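Local coordinates for cyclic di-GMP receptor atypical PilZ domain-containing protein (Xanthomonas campestris pv. campestris, PDB 3RQA) that is of unknown function but belongs to the atypical PilZ family of cyclic di-GMP receptors and assembles into a tetramer through a parallel four-helix bundle, at residues Arg90-Gln94 with Asp133-Glu137; Gly122-Leu128 with Leu139-Val145; Arg109-Ser115 with His155-Phe161. One frame throughout, in Å; residues are numbered along the deposited sequence.

Contact 1: Arg90-Gln94 with Asp133-Glu137; sequences RLVRQ and DWLPE
An inverse gamma turn centred on P136 packs against V92 and R93 near the C-terminal end of helix 73-95, which joins the four-helix bundle of the tetramer. The turn is recognised by the weak bond from E137 N to L135 O (2.8 Å) around the proline, and it puts the pyrrolidine ring against the helix. V92, itself buried, meets it with CG1, which touches both P136 O at 3.6 Å and P136 CG at 3.8 Å. R93 reaches over the same proline and crosses it at about a right angle. CG of R93 lies anti to its carbonyl carbon (chi1 -70°), and from there the chain runs extended to NE; R93 CG packs on P136 CB at 3.8 Å, and farther out that same CB sits 3.9 Å above the guanidinium plane of R93, over its centre. One face of the flat group thus rests on the proline while its edge is directed at the backbone of D133 and W134.

That the bundle is close by follows from L91, which packs on L91 of each of the three other subunits. Two bonds between chains lie beside it: R90 reaches E137 of the second subunit, and E137 reaches R90 of the third. Within the chain, the indole NH of W134 is bonded to E56.

At the polar end, the acceptor is the main chain of D133 and not its carboxylate, since R93 NH1 and D133 OD1 are 5.5 Å apart. Instead R93 NH1 donates to D133 O at 3.0 Å with an N-H...O angle of 148°, the oxygen lying 16° out of the guanidinium plane.

Contact 2: Gly122-Leu128 with Leu139-Val145; sequences GTTGSVL and LQLPADV
Main-chain bonds join G122-L128 to L139-V145, with G125 and A143, then V127 and L141, exchanging two bonds each. Among them V127 N to L141 O is straight (2.9 Å, 168° at the hydrogen). Beyond the last strand pair the pattern continues into the loop, where V145 N donates to T123 O and G122 N to V145 O (2.7 Å). CA-H...O contacts fill in between, the shortest from P142 CA to G125 O at 3.2 Å. These alternating antiparallel pairs, with segment axes at 139°, define the hairpin of strands 124-129 and 139-150, part of the closed six-stranded PilZ barrel.

Polar side-chain contact is slight. T124 OG1 and D144 CG both lie anti to their carbonyl carbons (chi1 near -70° in each), which sends the two side chains out the same way, and T124 OG1 makes a weak bond to D144 OD2 (3.3 Å). S126 OG is buried without a partner.

Van der Waals packing occurs on both faces. On that of T124 and S126, L128 lies along the amide of the extended Q140, its CG 3.8 Å from Q140 OE1. On the other, the contact is apolar: V127 CG2 reaches diagonally to A143 CB (4.1 Å), and V127 also packs on L159 and F161.

Contact 3: Arg109-Ser115 with His155-Phe161; sequences RGIRLAS and HWLWLRF
G110, R112 and A114 each place a carbon over the face of an aromatic ring from H155-F161. G110 CA lies over the F161 ring, offset toward its rim and 3.5 Å from the centroid. R112-W158 and A114-W156 share one face of the sheet. A114 CB lies above the six-membered ring of W156, its direction from the centroid only 11° off the normal. R112 runs alongside W158 and points the same way: its CG, anti to the backbone N (chi1 176°), covers the five-membered ring at 4.0 Å from the centroid, and R112 CD comes within 3.4 Å of W158 NE1. The R112 chain bends at chi3, and its guanidinium is turned 63° from the indole plane. On the sheet face of I111, L113 and L159, I111 CG2 packs on F161 CE1 at 4.1 Å.

Behind these side chains are the backbone bonds that set their register. I111 and L159 exchange two, of which L159 N to I111 O is the shorter (2.8 Å), and L113 and L157 exchange two more. Waters bridge both ends, one between R109 O and F161 O, the other between S115 O and H155 N.

Farther out, D15 OD2 from helix 12-19 accepts from W158 NE1 and forms a salt bridge with R112 NH1, which probably helps hold indole and guanidinium in place; D151 bonds W156 NE1. I111 packs on V127 of the neighbouring hairpin. Alternating non-hydrogen-bonded and hydrogen-bonded pairs make this an antiparallel strand pairing of the six-stranded beta barrel that characterises PilZ domains.

Following the chain, helix 73-95 supplies the first half of contact 1 and strand 110-115 the first half of contact 3, before strand 124-129 opens contact 2. Contact 1 then closes at 133-137, in the loop between the hairpin strands; contact 2 closes at 139-145, and contact 3 last, at 155-161. Contact 2 therefore falls wholly within the span of contact 3, whereas contact 1 crosses both. Contacts 2 and 3, with centres about 9 Å apart, share the barrel sheet: strands 139-150 and 155-161 are neighbours, joined by a probable hydrogen bond from R160 N to D144 O. Contact 1, its centre about 24 Å from that of contact 3, ties the barrel to the tetramer's helical bundle.

Contact 1: Arg90-Gln94 with Asp133-Glu137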
loop_
_atom_site.group_PDB
_atom_site.type_symbol
_atom_site.label_atom_id
_atom_site.label_comp_id
_atom_site.label_asym_id
_atom_site.label_seq_id
_atom_site.Cartn_x
_atom_site.Cartn_y
_atom_site.Cartn_z
ATOM N N ARG C 90 -7.833 -3.592 -1.255
ATOM C CA ARG C 90 -8.300 -4.588 -0.308
ATOM C C ARG C 90 -8.064 -4.074 1.114
ATOM O O ARG C 90 -8.918 -4.218 1.981
ATOM C CB ARG C 90 -7.557 -5.913 -0.519
ATOM C CG ARG C 90 -7.981 -7.016 0.438
ATOM C CD ARG C 90 -7.401 -8.348 0.025
ATOM N NE ARG C 90 -7.748 -8.659 -1.359
ATOM C CZ ARG C 90 -8.939 -9.094 -1.758
ATOM N NH1 ARG C 90 -9.162 -9.343 -3.039
ATOM N NH2 ARG C 90 -9.900 -9.304 -0.876
ATOM N N LEU C 91 -6.906 -3.460 1.337
ATOM C CA LEU C 91 -6.562 -2.936 2.657
ATOM C C LEU C 91 -7.618 -1.927 3.108
ATOM O O LEU C 91 -8.142 -2.012 4.211
ATOM C CB LEU C 91 -5.199 -2.238 2.620
ATOM C CG LEU C 91 -4.252 -2.404 3.817
ATOM C CD1 LEU C 91 -3.359 -1.167 3.897
ATOM C CD2 LEU C 91 -5.023 -2.596 5.123
ATOM N N VAL C 92 -7.912 -0.971 2.237
ATOM C CA VAL C 92 -8.885 0.066 2.525
ATOM C C VAL C 92 -10.262 -0.480 2.897
ATOM O O VAL C 92 -10.884 0.005 3.843
ATOM C CB VAL C 92 -9.018 1.022 1.332
ATOM C CG1 VAL C 92 -10.199 1.949 1.524
ATOM C CG2 VAL C 92 -7.738 1.825 1.181
ATOM N N ARG C 93 -10.737 -1.486 2.167
ATOM C CA ARG C 93 -12.046 -2.048 2.467
ATOM C C ARG C 93 -12.067 -2.626 3.879
ATOM O O ARG C 93 -13.114 -2.694 4.503
ATOM C CB ARG C 93 -12.425 -3.129 1.447
ATOM C CG ARG C 93 -12.740 -2.595 0.061
ATOM C CD ARG C 93 -12.955 -3.738 -0.925
ATOM N NE ARG C 93 -12.913 -3.289 -2.312
ATOM C CZ ARG C 93 -13.855 -2.548 -2.889
ATOM N NH1 ARG C 93 -13.729 -2.182 -4.163
ATOM N NH2 ARG C 93 -14.925 -2.178 -2.199
ATOM N N GLN C 94 -10.905 -3.025 4.381
ATOM C CA GLN C 94 -10.802 -3.581 5.726
ATOM C C GLN C 94 -11.203 -2.595 6.827
ATOM O O GLN C 94 -11.899 -2.961 7.775
ATOM C CB GLN C 94 -9.374 -4.058 5.995
ATOM C CG GLN C 94 -9.150 -5.547 5.816
ATOM C CD GLN C 94 -7.691 -5.945 5.995
ATOM O OE1 GLN C 94 -6.997 -5.430 6.875
ATOM N NE2 GLN C 94 -7.225 -6.876 5.169
ATOM N N ASP C 133 -16.061 1.542 -8.028
ATOM C CA ASP C 133 -16.769 0.345 -7.594
ATOM C C ASP C 133 -15.687 -0.690 -7.281
ATOM O O ASP C 133 -15.715 -1.326 -6.230
ATOM C CB ASP C 133 -17.681 -0.194 -8.697
ATOM C CG ASP C 133 -18.576 -1.313 -8.214
ATOM O OD1 ASP C 133 -18.055 -2.260 -7.587
ATOM O OD2 ASP C 133 -19.800 -1.255 -8.464
ATOM N N TRP C 134 -14.729 -0.855 -8.194
ATOM C CA TRP C 134 -13.635 -1.797 -7.962
ATOM C C TRP C 134 -12.558 -1.118 -7.111
ATOM O O TRP C 134 -11.702 -1.786 -6.538
ATOM C CB TRP C 134 -13.023 -2.276 -9.283
ATOM C CG TRP C 134 -12.435 -1.179 -10.108
ATOM C CD1 TRP C 134 -13.096 -0.365 -10.986
ATOM C CD2 TRP C 134 -11.079 -0.721 -10.078
ATOM N NE1 TRP C 134 -12.231 0.580 -11.502
ATOM C CE2 TRP C 134 -10.987 0.384 -10.959
ATOM C CE3 TRP C 134 -9.930 -1.136 -9.391
ATOM C CZ2 TRP C 134 -9.791 1.082 -11.172
ATOM C CZ3 TRP C 134 -8.735 -0.442 -9.604
ATOM C CH2 TRP C 134 -8.680 0.656 -10.490
ATOM N N LEU C 135 -12.611 0.211 -7.026
ATOM C CA LEU C 135 -11.646 0.984 -6.237
ATOM C C LEU C 135 -12.394 1.666 -5.094
ATOM O O LEU C 135 -13.236 2.531 -5.315
ATOM C CB LEU C 135 -10.972 2.042 -7.107
ATOM C CG LEU C 135 -9.848 2.879 -6.498
ATOM C CD1 LEU C 135 -8.566 2.072 -6.438
ATOM C CD2 LEU C 135 -9.639 4.121 -7.348
ATOM N N PRO C 136 -12.080 1.293 -3.846
ATOM C CA PRO C 136 -12.738 1.867 -2.667
ATOM C C PRO C 136 -12.271 3.279 -2.296
ATOM O O PRO C 136 -11.969 3.555 -1.135
ATOM C CB PRO C 136 -12.412 0.849 -1.584
ATOM C CG PRO C 136 -10.980 0.498 -1.931
ATOM C CD PRO C 136 -11.036 0.325 -3.449
ATOM N N GLU C 137 -12.192 4.170 -3.275
ATOM C CA GLU C 137 -11.770 5.530 -2.980
ATOM C C GLU C 137 -12.954 6.469 -3.147
ATOM O O GLU C 137 -13.803 6.281 -4.022
ATOM C CB GLU C 137 -10.622 5.969 -3.891
ATOM C CG GLU C 137 -10.114 7.368 -3.579
ATOM C CD GLU C 137 -9.359 7.456 -2.263
ATOM O OE1 GLU C 137 -9.872 6.966 -1.231
ATOM O OE2 GLU C 137 -8.244 8.024 -2.259
#

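Contact 2: Gly122-Leu128 with Leu139-Val145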
loop_
_atom_site.group_PDB
_atom_site.type_symbol
_atom_site.label_atom_id
_atom_site.label_comp_id
_atom_site.label_asym_id
_atom_site.label_seq_id
_atom_site.Cartn_x
_atom_site.Cartn_y
_atom_site.Cartn_z
ATOM N N GLY C 122 -28.732 25.994 2.820
ATOM C CA GLY C 122 -27.731 26.903 3.335
ATOM C C GLY C 122 -26.690 26.121 4.114
ATOM O O GLY C 122 -25.583 26.599 4.336
ATOM N N THR C 123 -27.046 24.913 4.539
ATOM C CA THR C 123 -26.096 24.083 5.268
ATOM C C THR C 123 -24.926 23.806 4.333
ATOM O O THR C 123 -25.107 23.522 3.153
ATOM C CB THR C 123 -26.721 22.746 5.703
ATOM O OG1 THR C 123 -27.914 23.001 6.454
ATOM C CG2 THR C 123 -25.753 21.967 6.577
ATOM N N THR C 124 -23.723 23.912 4.869
ATOM C CA THR C 124 -22.526 23.689 4.084
ATOM C C THR C 124 -21.926 22.367 4.499
ATOM O O THR C 124 -22.107 21.932 5.641
ATOM C CB THR C 124 -21.500 24.824 4.314
ATOM O OG1 THR C 124 -21.983 26.023 3.694
ATOM C CG2 THR C 124 -20.142 24.467 3.720
ATOM N N GLY C 125 -21.221 21.726 3.572
ATOM C CA GLY C 125 -20.599 20.451 3.878
ATOM C C GLY C 125 -19.932 19.788 2.684
ATOM O O GLY C 125 -19.481 20.448 1.757
ATOM N N SER C 126 -19.869 18.469 2.711
ATOM C CA SER C 126 -19.256 17.737 1.621
ATOM C C SER C 126 -20.055 16.544 1.155
ATOM O O SER C 126 -20.532 15.749 1.957
ATOM C CB SER C 126 -17.860 17.276 2.016
ATOM O OG SER C 126 -16.985 18.387 2.092
ATOM N N VAL C 127 -20.219 16.444 -0.156
ATOM C CA VAL C 127 -20.904 15.310 -0.758
ATOM C C VAL C 127 -19.828 14.224 -0.861
ATOM O O VAL C 127 -18.734 14.496 -1.353
ATOM C CB VAL C 127 -21.401 15.653 -2.189
ATOM C CG1 VAL C 127 -21.695 14.391 -2.960
ATOM C CG2 VAL C 127 -22.640 16.532 -2.117
ATOM N N LEU C 128 -20.112 13.026 -0.362
ATOM C CA LEU C 128 -19.158 11.916 -0.456
ATOM C C LEU C 128 -19.708 10.928 -1.473
ATOM O O LEU C 128 -20.888 10.578 -1.432
ATOM C CB LEU C 128 -18.947 11.232 0.902
ATOM C CG LEU C 128 -17.884 11.892 1.797
ATOM C CD1 LEU C 128 -18.312 13.316 2.143
ATOM C CD2 LEU C 128 -17.698 11.081 3.073
ATOM N N LEU C 139 -14.760 10.288 -3.709
ATOM C CA LEU C 139 -14.647 11.600 -4.303
ATOM C C LEU C 139 -15.389 12.492 -3.295
ATOM O O LEU C 139 -16.555 12.230 -2.974
ATOM C CB LEU C 139 -15.355 11.633 -5.660
ATOM C CG LEU C 139 -15.363 12.966 -6.420
ATOM C CD1 LEU C 139 -13.950 13.289 -6.944
ATOM C CD2 LEU C 139 -16.362 12.893 -7.573
ATOM N N GLN C 140 -14.718 13.507 -2.760
ATOM C CA GLN C 140 -15.388 14.398 -1.823
ATOM C C GLN C 140 -15.481 15.749 -2.486
ATOM O O GLN C 140 -14.492 16.253 -3.007
ATOM C CB GLN C 140 -14.618 14.522 -0.507
ATOM C CG GLN C 140 -14.498 13.222 0.265
ATOM C CD GLN C 140 -14.322 13.448 1.758
ATOM O OE1 GLN C 140 -14.159 12.500 2.524
ATOM N NE2 GLN C 140 -14.366 14.705 2.177
ATOM N N LEU C 141 -16.674 16.326 -2.476
ATOM C CA LEU C 141 -16.902 17.619 -3.096
ATOM C C LEU C 141 -17.650 18.599 -2.183
ATOM O O LEU C 141 -18.817 18.380 -1.846
ATOM C CB LEU C 141 -17.701 17.439 -4.391
ATOM C CG LEU C 141 -17.086 16.544 -5.480
ATOM C CD1 LEU C 141 -18.000 16.522 -6.707
ATOM C CD2 LEU C 141 -15.709 17.059 -5.849
ATOM N N PRO C 142 -16.976 19.675 -1.747
ATOM C CA PRO C 142 -17.612 20.676 -0.883
ATOM C C PRO C 142 -18.885 21.156 -1.584
ATOM O O PRO C 142 -18.885 21.350 -2.798
ATOM C CB PRO C 142 -16.558 21.769 -0.794
ATOM C CG PRO C 142 -15.282 20.978 -0.794
ATOM C CD PRO C 142 -15.529 19.926 -1.870
ATOM N N ALA C 143 -19.965 21.331 -0.826
ATOM C CA ALA C 143 -21.231 21.760 -1.411
ATOM C C ALA C 143 -22.162 22.439 -0.406
ATOM O O ALA C 143 -21.974 22.330 0.804
ATOM C CB ALA C 143 -21.938 20.565 -2.027
ATOM N N ASP C 144 -23.164 23.139 -0.923
ATOM C CA ASP C 144 -24.147 23.811 -0.090
ATOM C C ASP C 144 -25.528 23.222 -0.390
ATOM O O ASP C 144 -25.814 22.791 -1.512
ATOM C CB ASP C 144 -24.148 25.322 -0.348
ATOM C CG ASP C 144 -22.882 26.006 0.167
ATOM O OD1 ASP C 144 -22.841 27.256 0.224
ATOM O OD2 ASP C 144 -21.915 25.294 0.513
ATOM N N VAL C 145 -26.374 23.174 0.628
ATOM C CA VAL C 145 -27.718 22.648 0.453
ATOM C C VAL C 145 -28.606 23.730 -0.164
ATOM O O VAL C 145 -28.794 24.794 0.430
ATOM C CB VAL C 145 -28.332 22.220 1.808
ATOM C CG1 VAL C 145 -29.754 21.708 1.598
ATOM C CG2 VAL C 145 -27.462 21.153 2.461
#

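Contact 3: Arg109-Ser115 with His155-Phe161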
loop_
_atom_site.group_PDB
_atom_site.type_symbol
_atom_site.label_atom_id
_atom_site.label_comp_id
_atom_site.label_asym_id
_atom_site.label_seq_id
_atom_site.Cartn_x
_atom_site.Cartn_y
_atom_site.Cartn_z
ATOM N N ARG C 109 -22.951 20.421 -11.902
ATOM C CA ARG C 109 -23.298 21.473 -10.946
ATOM C C ARG C 109 -23.563 21.020 -9.519
ATOM O O ARG C 109 -23.237 21.730 -8.564
ATOM C CB ARG C 109 -24.536 22.230 -11.419
ATOM C CG ARG C 109 -24.385 22.929 -12.751
ATOM C CD ARG C 109 -25.688 23.611 -13.128
ATOM N NE ARG C 109 -25.721 23.987 -14.535
ATOM C CZ ARG C 109 -26.811 23.920 -15.286
ATOM N NH1 ARG C 109 -27.951 23.490 -14.755
ATOM N NH2 ARG C 109 -26.759 24.264 -16.570
ATOM N N GLY C 110 -24.182 19.853 -9.381
ATOM C CA GLY C 110 -24.517 19.331 -8.065
ATOM C C GLY C 110 -25.150 17.954 -8.120
ATOM O O GLY C 110 -25.057 17.249 -9.135
ATOM N N ILE C 111 -25.811 17.574 -7.029
ATOM C CA ILE C 111 -26.431 16.263 -6.933
ATOM C C ILE C 111 -27.668 16.233 -6.029
ATOM O O ILE C 111 -27.792 17.001 -5.076
ATOM C CB ILE C 111 -25.380 15.220 -6.425
ATOM C CG1 ILE C 111 -25.952 13.804 -6.457
ATOM C CG2 ILE C 111 -24.931 15.574 -5.015
ATOM C CD1 ILE C 111 -24.893 12.729 -6.205
ATOM N N ARG C 112 -28.592 15.345 -6.367
ATOM C CA ARG C 112 -29.809 15.149 -5.601
ATOM C C ARG C 112 -29.677 13.736 -5.065
ATOM O O ARG C 112 -29.622 12.778 -5.846
ATOM C CB ARG C 112 -31.033 15.232 -6.504
ATOM C CG ARG C 112 -32.361 14.938 -5.821
ATOM C CD ARG C 112 -33.519 15.107 -6.812
ATOM N NE ARG C 112 -33.713 13.931 -7.660
ATOM C CZ ARG C 112 -34.135 13.970 -8.923
ATOM N NH1 ARG C 112 -34.407 15.130 -9.513
ATOM N NH2 ARG C 112 -34.302 12.841 -9.596
ATOM N N LEU C 113 -29.595 13.613 -3.741
ATOM C CA LEU C 113 -29.457 12.313 -3.099
ATOM C C LEU C 113 -30.242 12.254 -1.793
ATOM O O LEU C 113 -30.607 13.293 -1.222
ATOM C CB LEU C 113 -27.974 12.013 -2.850
ATOM C CG LEU C 113 -27.176 13.027 -2.026
ATOM C CD1 LEU C 113 -27.489 12.876 -0.548
ATOM C CD2 LEU C 113 -25.690 12.814 -2.270
ATOM N N ALA C 114 -30.504 11.038 -1.324
ATOM C CA ALA C 114 -31.236 10.837 -0.079
ATOM C C ALA C 114 -30.276 10.903 1.110
ATOM O O ALA C 114 -29.126 10.481 1.014
ATOM C CB ALA C 114 -31.949 9.495 -0.110
ATOM N N SER C 115 -30.752 11.433 2.230
ATOM C CA SER C 115 -29.923 11.570 3.425
ATOM C C SER C 115 -30.682 11.170 4.693
ATOM O O SER C 115 -31.851 11.522 4.871
ATOM C CB SER C 115 -29.444 13.016 3.557
ATOM O OG SER C 115 -28.385 13.133 4.490
ATOM N N HIS C 155 -35.566 11.675 3.245
ATOM C CA HIS C 155 -35.283 13.110 3.226
ATOM C C HIS C 155 -34.388 13.349 2.011
ATOM O O HIS C 155 -33.325 12.735 1.888
ATOM C CB HIS C 155 -34.526 13.552 4.488
ATOM C CG HIS C 155 -35.232 13.245 5.773
ATOM N ND1 HIS C 155 -35.284 11.979 6.314
ATOM C CD2 HIS C 155 -35.885 14.051 6.642
ATOM C CE1 HIS C 155 -35.935 12.017 7.463
ATOM N NE2 HIS C 155 -36.311 13.264 7.686
ATOM N N TRP C 156 -34.809 14.222 1.107
ATOM C CA TRP C 156 -34.000 14.495 -0.076
ATOM C C TRP C 156 -33.306 15.836 -0.001
ATOM O O TRP C 156 -33.867 16.823 0.472
ATOM C CB TRP C 156 -34.840 14.418 -1.357
ATOM C CG TRP C 156 -35.309 13.025 -1.660
ATOM C CD1 TRP C 156 -36.494 12.455 -1.290
ATOM C CD2 TRP C 156 -34.585 12.018 -2.371
ATOM N NE1 TRP C 156 -36.556 11.152 -1.728
ATOM C CE2 TRP C 156 -35.396 10.857 -2.395
ATOM C CE3 TRP C 156 -33.330 11.981 -2.992
ATOM C CZ2 TRP C 156 -34.989 9.669 -3.017
ATOM C CZ3 TRP C 156 -32.926 10.805 -3.611
ATOM C CH2 TRP C 156 -33.757 9.662 -3.619
ATOM N N LEU C 157 -32.068 15.843 -0.476
ATOM C CA LEU C 157 -31.229 17.024 -0.487
ATOM C C LEU C 157 -30.781 17.344 -1.898
ATOM O O LEU C 157 -30.493 16.445 -2.686
ATOM C CB LEU C 157 -29.985 16.790 0.380
ATOM C CG LEU C 157 -29.984 17.137 1.872
ATOM C CD1 LEU C 157 -31.390 17.141 2.454
ATOM C CD2 LEU C 157 -29.086 16.149 2.587
ATOM N N TRP C 158 -30.745 18.629 -2.210
ATOM C CA TRP C 158 -30.271 19.112 -3.494
ATOM C C TRP C 158 -29.023 19.880 -3.097
ATOM O O TRP C 158 -29.102 20.890 -2.398
ATOM C CB TRP C 158 -31.289 20.050 -4.150
ATOM C CG TRP C 158 -32.429 19.331 -4.799
ATOM C CD1 TRP C 158 -32.646 19.175 -6.142
ATOM C CD2 TRP C 158 -33.508 18.661 -4.139
ATOM N NE1 TRP C 158 -33.792 18.452 -6.355
ATOM C CE2 TRP C 158 -34.343 18.120 -5.145
ATOM C CE3 TRP C 158 -33.853 18.463 -2.793
ATOM C CZ2 TRP C 158 -35.502 17.394 -4.850
ATOM C CZ3 TRP C 158 -35.010 17.740 -2.498
ATOM C CH2 TRP C 158 -35.819 17.214 -3.525
ATOM N N LEU C 159 -27.872 19.374 -3.506
ATOM C CA LEU C 159 -26.608 20.007 -3.182
ATOM C C LEU C 159 -25.949 20.620 -4.425
ATOM O O LEU C 159 -25.894 19.995 -5.483
ATOM C CB LEU C 159 -25.646 18.990 -2.561
ATOM C CG LEU C 159 -25.956 18.216 -1.269
ATOM C CD1 LEU C 159 -26.287 19.180 -0.154
ATOM C CD2 LEU C 159 -27.085 17.248 -1.493
ATOM N N ARG C 160 -25.446 21.843 -4.281
ATOM C CA ARG C 160 -24.759 22.523 -5.371
ATOM C C ARG C 160 -23.281 22.554 -5.001
ATOM O O ARG C 160 -22.923 23.083 -3.944
ATOM C CB ARG C 160 -25.270 23.956 -5.531
ATOM C CG ARG C 160 -24.626 24.682 -6.702
ATOM C CD ARG C 160 -24.145 26.053 -6.305
ATOM N NE ARG C 160 -25.241 26.995 -6.098
ATOM C CZ ARG C 160 -25.371 27.761 -5.018
ATOM N NH1 ARG C 160 -24.478 27.688 -4.041
ATOM N NH2 ARG C 160 -26.387 28.612 -4.924
ATOM N N PHE C 161 -22.429 21.986 -5.857
ATOM C CA PHE C 161 -20.996 21.951 -5.575
ATOM C C PHE C 161 -20.410 23.357 -5.560
ATOM O O PHE C 161 -20.865 24.233 -6.292
ATOM C CB PHE C 161 -20.220 21.109 -6.619
ATOM C CG PHE C 161 -20.770 19.710 -6.824
ATOM C CD1 PHE C 161 -20.969 18.853 -5.742
ATOM C CD2 PHE C 161 -21.090 19.257 -8.107
ATOM C CE1 PHE C 161 -21.484 17.570 -5.929
ATOM C CE2 PHE C 161 -21.605 17.977 -8.310
ATOM C CZ PHE C 161 -21.803 17.133 -7.220
HETATM O O HOH W 1 -21.800 24.176 -8.882
HETATM O O HOH W 2 -33.730 9.722 4.131
#